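Polyketide synthase (Lyngbya majuscula 19L, PDB 3QIT) catalyses release of the finished chain in curacin A biosynthesis as a thioesterase of alpha/beta hydrolase type, forming a terminal alkene with decarboxylation. Local coordinates at the interface of chains A and B. Residues are numbered along the deposited sequence; one frame, centred on the assembly and turned at random. Chains: chain A/B, Polyketide synthase.

Contact 1 and contact 2 belong to one two-fold symmetric interface, and the centres of their C-alpha atoms lie about 14 Å apart. They meet at B:Leu79, near the start of helix 78-91: its CG and CD2 face contact 1, while CD1 points toward contact 2. The same helix supplies B:Thr80 and B:Ala83 to contact 1 and B:Leu82 to contact 2. Contact 1 brings in short hydroxyl links near the symmetry axis, and contact 2 adds the insertion of a leucine between helices farther out. Each has a twin with the chains exchanged, so the pairing, if it persists in solution, is held on both sides of the axis.

Contact 1: the interface of chains A and B. Residues chain A 72, 74-75; chain B 11, 70, 75, 79-80, 83.
A two-fold interface between copies of the thioesterase, probably a dimer contact though the structure alone does not prove it, joins the chains here through hydroxyl pairs, A:Thr74 with B:Thr80 and A:Ser75 with B:Ser75, set among methyl groups. A:Thr74 OG1 and B:Thr80 OG1 are hydrogen-bonded at 2.7 Å. A:Thr74 holds OG1 between its backbone N and carbonyl carbon (chi1 51°), which turns the hydroxyl to B:Thr80 while CG2 swings over to the start of the neighbouring helix. There A:Thr74 CG2 lies 3.8 Å from B:Leu79 CG and 4.0 Å from B:Ala83 CB. B:Thr80 OG1 donates to the backbone oxygen B:Ser75 O at 2.6 Å, in the carbonyl plane with a C=O...donor angle of 155°, so two bonds fix its rotation. Nearby, A:Ser75 OG and B:Ser75 OG hydrogen-bond at 2.7 Å; a residue pairing with its own copy places the symmetry axis close by. The methyl CG2 of B:Thr80 faces A:Met72, whose chain comes in at about a right angle and bends at chi3 (59°) to bring CE within 3.6 Å. B:Leu70 CD1 flanks A:Met72 CE at 3.8 Å. A valine in place of B:Thr80 would probably leave A:Thr74 OG1 without its hydroxyl mate across the interface and would remove the hydroxyl donor to B:Ser75 O. In the alpha/beta hydrolase fold, the A:Met72 loop and 3-10 helix 73-75 of chain A rest against the first turns of helix 78-91 of chain B, with B:Phe11, at the end of strand 5-11, beyond the methionine sulfur.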
# COMPACT_ATOMS: atom_id res chain seq x y z
N MET A 72 6.86 -2.69 -7.88
CA MET A 72 5.88 -3.57 -7.22
C MET A 72 4.52 -2.90 -7.23
O MET A 72 4.34 -1.82 -6.64
CB MET A 72 6.31 -3.94 -5.82
CG MET A 72 5.51 -5.14 -5.29
SD MET A 72 6.29 -5.83 -3.85
CE MET A 72 6.30 -4.43 -2.78
N THR A 74 1.63 -3.23 -5.90
CA THR A 74 0.96 -2.88 -4.65
C THR A 74 1.46 -1.62 -3.99
O THR A 74 0.83 -1.11 -3.05
CB THR A 74 1.01 -4.03 -3.63
OG1 THR A 74 2.38 -4.48 -3.48
CG2 THR A 74 0.17 -5.18 -4.12
N SER A 75 2.59 -1.10 -4.47
CA SER A 75 3.08 0.20 -3.99
C SER A 75 2.20 1.36 -4.47
O SER A 75 2.27 2.45 -3.92
CB SER A 75 4.53 0.44 -4.39
OG SER A 75 5.36 -0.62 -3.94
N PHE B 11 10.39 -10.85 -7.33
CA PHE B 11 9.00 -10.39 -7.40
C PHE B 11 9.01 -8.89 -7.19
O PHE B 11 9.50 -8.42 -6.17
CB PHE B 11 8.14 -11.06 -6.32
CG PHE B 11 6.70 -10.59 -6.31
CD1 PHE B 11 5.91 -10.75 -7.44
CD2 PHE B 11 6.15 -9.99 -5.18
CE1 PHE B 11 4.58 -10.30 -7.46
CE2 PHE B 11 4.79 -9.54 -5.19
CZ PHE B 11 4.03 -9.71 -6.32
N LEU B 70 11.68 -3.31 1.62
CA LEU B 70 10.99 -2.48 0.65
C LEU B 70 11.46 -1.04 0.83
O LEU B 70 11.25 -0.43 1.88
CB LEU B 70 9.46 -2.62 0.77
CG LEU B 70 8.98 -4.10 0.71
CD1 LEU B 70 7.46 -4.19 0.81
CD2 LEU B 70 9.47 -4.75 -0.60
N SER B 75 5.06 0.70 0.91
CA SER B 75 4.92 -0.60 0.24
C SER B 75 4.55 -1.70 1.24
O SER B 75 4.02 -2.74 0.84
CB SER B 75 6.20 -0.97 -0.52
OG SER B 75 6.46 -0.03 -1.56
N LEU B 79 -1.87 -5.99 1.75
CA LEU B 79 -2.05 -6.32 0.31
C LEU B 79 -0.72 -6.75 -0.34
O LEU B 79 -0.66 -7.72 -1.09
CB LEU B 79 -2.67 -5.16 -0.48
CG LEU B 79 -2.93 -5.44 -1.97
CD1 LEU B 79 -4.03 -6.51 -2.17
CD2 LEU B 79 -3.30 -4.18 -2.74
N THR B 80 0.35 -5.99 -0.08
CA THR B 80 1.69 -6.40 -0.51
C THR B 80 2.06 -7.80 -0.02
O THR B 80 2.49 -8.63 -0.81
CB THR B 80 2.75 -5.39 -0.05
OG1 THR B 80 2.56 -4.16 -0.77
CG2 THR B 80 4.16 -5.94 -0.30
N ALA B 83 -0.02 -10.32 -1.96
CA ALA B 83 0.47 -10.50 -3.32
C ALA B 83 1.74 -11.36 -3.33
O ALA B 83 1.98 -12.13 -4.27
CB ALA B 83 0.75 -9.11 -4.00

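Contact 2: the interface of chains A and B. Residues chain A 141, 144; chain B 79, 82, 111, 114-115, 216, 226.
A:Leu144 and A:Val141, from helix 140-151, pack against a group of helices in chain B's alpha/beta hydrolase fold. One of these, helix 104-115, begins within the Gly-His-Ser-Met-Gly nucleophile elbow typical of the family. The apolar contacts centre on A:Leu144, which has 89 Å² of surface hidden by the partner. Its CG lies anti to the backbone N (chi1 -160°), carrying the forked end into the groove. Branch CD2 does most of the touching. The methyl CE of B:Met226 is 3.8 Å from A:Leu144 CD2, brought there by a bend at chi3 (-75°) in a chain that runs at a slant to the leucine. From another side B:Val115 presents CG2 at 3.9 Å from A:Leu144 CD2, the two side chains crossing at about a right angle; the same methyl also lies under CG and CB of the leucine. B:Leu82 CD1 closes on A:Leu144 CD2 at 4.0 Å, with B:Ala111 CB behind at 4.1 Å from that same CD2. Branch A:Leu144 CD1 turns the other way, toward B:Leu79 CD1, at a looser 4.3 Å; B:Leu216 borders that side but is poorly ordered. One turn earlier on the helix, A:Val141 sets its CG2 against the end of helix 104-115, 3.8 Å from B:Ser114 CB, in van der Waals contact with the backbone oxygen of that serine as well. Within chain B, the hydroxyl B:Ser114 OG gives a hydrogen bond of 2.7 Å to B:Ala111 O of its own helix, tilted 18° from the carbonyl plane. Folded back in this way, the serine offers its CB and the flank of its bonded hydroxyl to A:Val141.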
# COMPACT_ATOMS: atom_id res chain seq x y z
N VAL A 141 -14.02 -10.32 -0.03
CA VAL A 141 -13.33 -11.45 -0.67
C VAL A 141 -13.34 -11.32 -2.19
O VAL A 141 -12.30 -11.45 -2.83
CB VAL A 141 -13.87 -12.86 -0.22
CG1 VAL A 141 -15.40 -12.94 -0.26
CG2 VAL A 141 -13.25 -13.98 -1.06
N LEU A 144 -11.10 -8.65 -3.20
CA LEU A 144 -9.72 -9.02 -3.04
C LEU A 144 -9.24 -9.93 -4.18
O LEU A 144 -8.12 -9.80 -4.64
CB LEU A 144 -9.52 -9.71 -1.70
CG LEU A 144 -8.13 -9.77 -1.13
CD1 LEU A 144 -7.63 -8.36 -0.88
CD2 LEU A 144 -8.19 -10.57 0.17
N LEU B 79 -1.87 -5.99 1.75
CA LEU B 79 -2.05 -6.32 0.31
C LEU B 79 -0.72 -6.75 -0.34
O LEU B 79 -0.66 -7.72 -1.09
CB LEU B 79 -2.67 -5.16 -0.48
CG LEU B 79 -2.93 -5.44 -1.97
CD1 LEU B 79 -4.03 -6.51 -2.17
CD2 LEU B 79 -3.30 -4.18 -2.74
N LEU B 82 0.00 -10.15 0.85
CA LEU B 82 -0.89 -11.09 0.18
C LEU B 82 -0.43 -11.37 -1.25
O LEU B 82 -0.44 -12.51 -1.70
CB LEU B 82 -2.32 -10.57 0.18
CG LEU B 82 -3.01 -10.74 1.52
CD1 LEU B 82 -4.39 -10.08 1.47
CD2 LEU B 82 -3.11 -12.21 1.91
N ALA B 111 -6.85 -14.95 4.14
CA ALA B 111 -7.14 -14.13 2.98
C ALA B 111 -6.78 -14.86 1.70
O ALA B 111 -7.57 -14.91 0.76
CB ALA B 111 -6.44 -12.79 3.09
N SER B 114 -9.24 -17.55 0.95
CA SER B 114 -10.51 -16.98 0.48
C SER B 114 -10.46 -16.66 -1.01
O SER B 114 -11.46 -16.81 -1.71
CB SER B 114 -10.93 -15.76 1.32
OG SER B 114 -10.23 -14.58 0.96
N VAL B 115 -9.27 -16.28 -1.48
CA VAL B 115 -9.02 -15.91 -2.87
C VAL B 115 -8.71 -17.11 -3.78
O VAL B 115 -9.17 -17.15 -4.93
CB VAL B 115 -7.89 -14.86 -2.97
CG1 VAL B 115 -7.46 -14.60 -4.43
CG2 VAL B 115 -8.32 -13.55 -2.31
N LEU B 216 -6.24 -6.13 7.05
CA LEU B 216 -6.71 -5.60 5.77
C LEU B 216 -7.67 -4.42 5.98
O LEU B 216 -8.08 -4.17 7.12
CB LEU B 216 -7.40 -6.71 4.97
CG LEU B 216 -6.49 -7.71 4.24
CD1 LEU B 216 -7.17 -9.06 4.12
CD2 LEU B 216 -6.10 -7.17 2.87
N MET B 226 -15.28 -12.33 5.70
CA MET B 226 -14.25 -13.10 5.01
C MET B 226 -14.18 -14.51 5.60
O MET B 226 -14.24 -15.50 4.86
CB MET B 226 -12.88 -12.41 5.11
CG MET B 226 -11.67 -13.34 4.94
SD MET B 226 -10.12 -12.46 4.70
CE MET B 226 -10.33 -11.92 3.00